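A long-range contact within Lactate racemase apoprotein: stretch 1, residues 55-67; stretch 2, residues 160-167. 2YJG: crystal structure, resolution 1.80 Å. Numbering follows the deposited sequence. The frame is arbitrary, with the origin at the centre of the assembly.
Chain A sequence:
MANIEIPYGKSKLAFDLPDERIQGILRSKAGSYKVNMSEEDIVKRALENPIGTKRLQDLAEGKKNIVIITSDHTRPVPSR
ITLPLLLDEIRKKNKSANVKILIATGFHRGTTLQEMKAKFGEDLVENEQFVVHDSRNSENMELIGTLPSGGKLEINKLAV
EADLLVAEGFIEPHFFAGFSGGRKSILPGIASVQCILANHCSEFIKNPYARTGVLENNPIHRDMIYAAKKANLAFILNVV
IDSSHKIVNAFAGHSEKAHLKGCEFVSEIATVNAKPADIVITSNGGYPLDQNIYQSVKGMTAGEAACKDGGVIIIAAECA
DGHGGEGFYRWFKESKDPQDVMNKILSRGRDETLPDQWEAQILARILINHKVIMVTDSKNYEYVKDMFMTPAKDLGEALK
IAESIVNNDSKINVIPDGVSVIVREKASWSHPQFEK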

# COMPACT_ATOMS: atom_id res chain seq x y z
N ARG A 55 -14.45 -22.22 -17.51
CA ARG A 55 -14.40 -21.20 -16.46
C ARG A 55 -13.05 -21.12 -15.80
O ARG A 55 -12.33 -22.11 -15.68
CB ARG A 55 -15.48 -21.46 -15.41
CG ARG A 55 -16.78 -20.85 -15.78
CD ARG A 55 -17.78 -21.11 -14.78
NE ARG A 55 -17.62 -20.35 -13.56
CZ ARG A 55 -18.46 -20.39 -12.54
NH1 ARG A 55 -19.55 -21.17 -12.61
NH2 ARG A 55 -18.23 -19.67 -11.45
N LEU A 56 -12.72 -19.92 -15.35
CA LEU A 56 -11.48 -19.68 -14.65
C LEU A 56 -11.38 -20.57 -13.41
O LEU A 56 -10.33 -21.09 -13.14
CB LEU A 56 -11.32 -18.18 -14.33
CG LEU A 56 -10.05 -17.76 -13.55
CD1 LEU A 56 -8.77 -18.25 -14.19
CD2 LEU A 56 -10.09 -16.26 -13.36
N GLN A 57 -12.47 -20.79 -12.68
CA GLN A 57 -12.42 -21.71 -11.52
C GLN A 57 -11.86 -23.08 -11.88
O GLN A 57 -11.13 -23.68 -11.11
CB GLN A 57 -13.78 -21.85 -10.86
CG GLN A 57 -14.87 -22.52 -11.68
CD GLN A 57 -16.11 -22.84 -10.84
OE1 GLN A 57 -16.10 -22.63 -9.63
NE2 GLN A 57 -17.16 -23.38 -11.47
N ASP A 58 -12.25 -23.60 -13.03
CA ASP A 58 -11.79 -24.90 -13.52
C ASP A 58 -10.38 -24.87 -14.02
O ASP A 58 -9.59 -25.77 -13.74
CB ASP A 58 -12.75 -25.42 -14.59
CG ASP A 58 -14.10 -25.76 -14.01
OD1 ASP A 58 -14.15 -26.17 -12.84
OD2 ASP A 58 -15.12 -25.61 -14.73
N LEU A 59 -10.02 -23.80 -14.73
CA LEU A 59 -8.65 -23.65 -15.15
C LEU A 59 -7.63 -23.52 -14.01
O LEU A 59 -6.46 -23.94 -14.15
CB LEU A 59 -8.52 -22.38 -16.01
CG LEU A 59 -9.15 -22.40 -17.39
CD1 LEU A 59 -8.94 -21.01 -18.08
CD2 LEU A 59 -8.60 -23.52 -18.30
N ALA A 60 -8.07 -22.91 -12.90
CA ALA A 60 -7.22 -22.62 -11.75
C ALA A 60 -7.12 -23.81 -10.77
O ALA A 60 -6.31 -23.81 -9.85
CB ALA A 60 -7.82 -21.44 -10.99
N GLU A 61 -8.03 -24.76 -10.90
CA GLU A 61 -8.02 -25.94 -10.02
C GLU A 61 -6.70 -26.70 -10.12
O GLU A 61 -6.24 -27.05 -11.23
CB GLU A 61 -9.21 -26.85 -10.37
CG GLU A 61 -9.46 -27.98 -9.36
CD GLU A 61 -10.73 -28.75 -9.58
OE1 GLU A 61 -11.24 -28.78 -10.72
OE2 GLU A 61 -11.22 -29.34 -8.61
N GLY A 62 -6.09 -26.97 -8.95
CA GLY A 62 -4.83 -27.67 -8.82
C GLY A 62 -3.57 -26.92 -9.26
O GLY A 62 -2.49 -27.52 -9.35
N LYS A 63 -3.69 -25.63 -9.59
CA LYS A 63 -2.52 -24.85 -10.01
C LYS A 63 -1.86 -24.23 -8.79
O LYS A 63 -2.57 -23.82 -7.86
CB LYS A 63 -2.95 -23.71 -10.93
CG LYS A 63 -3.64 -24.18 -12.22
CD LYS A 63 -2.72 -24.90 -13.13
CE LYS A 63 -3.16 -24.87 -14.57
NZ LYS A 63 -3.94 -26.07 -14.92
N LYS A 64 -0.54 -24.10 -8.77
CA LYS A 64 0.12 -23.56 -7.55
C LYS A 64 0.85 -22.24 -7.72
O LYS A 64 1.57 -21.80 -6.82
CB LYS A 64 1.09 -24.61 -6.98
CG LYS A 64 2.38 -24.78 -7.73
CD LYS A 64 3.09 -26.10 -7.33
CE LYS A 64 4.36 -26.30 -8.12
NZ LYS A 64 4.92 -27.63 -7.80
N ASN A 65 0.75 -21.61 -8.88
CA ASN A 65 1.45 -20.36 -9.08
C ASN A 65 0.68 -19.68 -10.17
O ASN A 65 0.99 -19.86 -11.34
CB ASN A 65 2.93 -20.62 -9.47
CG ASN A 65 3.77 -19.33 -9.73
OD1 ASN A 65 3.49 -18.23 -9.22
ND2 ASN A 65 4.84 -19.51 -10.50
N ILE A 66 -0.33 -18.93 -9.78
CA ILE A 66 -1.16 -18.14 -10.69
C ILE A 66 -0.74 -16.67 -10.75
O ILE A 66 -0.37 -16.09 -9.74
CB ILE A 66 -2.62 -18.25 -10.29
CG1 ILE A 66 -2.99 -19.74 -10.19
CG2 ILE A 66 -3.54 -17.53 -11.28
CD1 ILE A 66 -4.36 -20.01 -9.71
N VAL A 67 -0.74 -16.10 -11.95
CA VAL A 67 -0.40 -14.70 -12.13
C VAL A 67 -1.60 -14.07 -12.85
O VAL A 67 -2.08 -14.62 -13.84
CB VAL A 67 0.92 -14.48 -12.94
CG1 VAL A 67 1.12 -12.98 -13.32
CG2 VAL A 67 2.17 -15.10 -12.14
N VAL A 160 6.08 -15.97 -17.26
CA VAL A 160 6.59 -17.18 -17.91
C VAL A 160 6.51 -18.36 -16.94
O VAL A 160 5.97 -19.41 -17.26
CB VAL A 160 8.07 -17.00 -18.34
CG1 VAL A 160 8.52 -18.28 -19.07
CG2 VAL A 160 8.28 -15.71 -19.24
N GLU A 161 6.97 -18.14 -15.71
CA GLU A 161 6.99 -19.19 -14.64
C GLU A 161 5.62 -19.65 -14.12
O GLU A 161 5.51 -20.74 -13.57
CB GLU A 161 7.76 -18.66 -13.43
CG GLU A 161 9.20 -18.39 -13.66
CD GLU A 161 9.81 -17.56 -12.50
OE1 GLU A 161 9.05 -17.17 -11.54
OE2 GLU A 161 11.04 -17.32 -12.56
N ALA A 162 4.60 -18.82 -14.30
CA ALA A 162 3.25 -19.12 -13.89
C ALA A 162 2.73 -20.45 -14.42
O ALA A 162 2.95 -20.82 -15.57
CB ALA A 162 2.32 -18.00 -14.33
N ASP A 163 2.05 -21.17 -13.52
CA ASP A 163 1.20 -22.33 -13.86
C ASP A 163 -0.00 -21.97 -14.66
O ASP A 163 -0.48 -22.73 -15.53
CB ASP A 163 0.60 -22.88 -12.56
CG ASP A 163 1.34 -23.99 -12.03
OD1 ASP A 163 2.41 -24.32 -12.63
OD2 ASP A 163 0.88 -24.55 -11.02
N LEU A 164 -0.56 -20.81 -14.35
CA LEU A 164 -1.65 -20.27 -15.12
C LEU A 164 -1.43 -18.79 -15.21
O LEU A 164 -1.14 -18.12 -14.18
CB LEU A 164 -2.98 -20.60 -14.47
CG LEU A 164 -4.26 -20.13 -15.12
CD1 LEU A 164 -4.49 -20.93 -16.38
CD2 LEU A 164 -5.47 -20.17 -14.14
N LEU A 165 -1.50 -18.26 -16.42
CA LEU A 165 -1.43 -16.85 -16.65
C LEU A 165 -2.76 -16.30 -17.13
O LEU A 165 -3.32 -16.79 -18.12
CB LEU A 165 -0.34 -16.54 -17.66
CG LEU A 165 -0.04 -15.06 -17.94
CD1 LEU A 165 0.43 -14.28 -16.61
CD2 LEU A 165 0.97 -14.89 -19.05
N VAL A 166 -3.22 -15.27 -16.42
CA VAL A 166 -4.50 -14.62 -16.65
C VAL A 166 -4.25 -13.11 -16.86
O VAL A 166 -3.27 -12.57 -16.34
CB VAL A 166 -5.42 -14.85 -15.40
CG1 VAL A 166 -6.65 -14.05 -15.47
CG2 VAL A 166 -5.80 -16.29 -15.31
N ALA A 167 -5.18 -12.43 -17.51
CA ALA A 167 -5.11 -10.93 -17.56
C ALA A 167 -6.47 -10.31 -17.50
O ALA A 167 -7.47 -10.90 -17.97
CB ALA A 167 -4.46 -10.49 -18.84
O HOH W 1 5.21 -22.38 -11.16

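Two neighbouring parallel strands join the stretches, and a short helix adds a wall on one face. Ile66 pairs with Leu164, and Val67 with Leu165. Val67 N donates to Leu164 O at 3.0 Å, and Val166 N donates to Val67 O at 2.9 Å. Val67 thus bonds to residues on both sides of Leu165 in sequence, as parallel strands require.

Leu164 is the main bump. Its side chain lies on the same face as Ile66, and the tip of one branch enters a hollow lined by Leu56, Leu59 and Ala60, where the helix leads into a type II turn. Leu164 CD2 lies 3.8 Å from Leu56 CD1, 3.8 Å from Ala60 CA and 3.9 Å from Leu59 O. Ile66 CG2 borders the same methyl, 4.3 Å from Leu164 CD2. Leu56 also reaches Val166, with CD1 3.7 Å from Val166 CG2.

On the other face, Val67 packs against two neighbours. Its CG2 packs on Ala162 CB at 3.6 Å, and its CG1 on Leu165 CD1 at 3.6 Å.

Polar contacts close the end before the strands. Asp163 N donates to Asn65 O at 2.8 Å. Asp163 OD2 accepts from Lys64 N at 2.7 Å, nearly in line. A water bridges Asn65 ND2 (3.0 Å from the water O) and Glu161 O (2.9 Å from it).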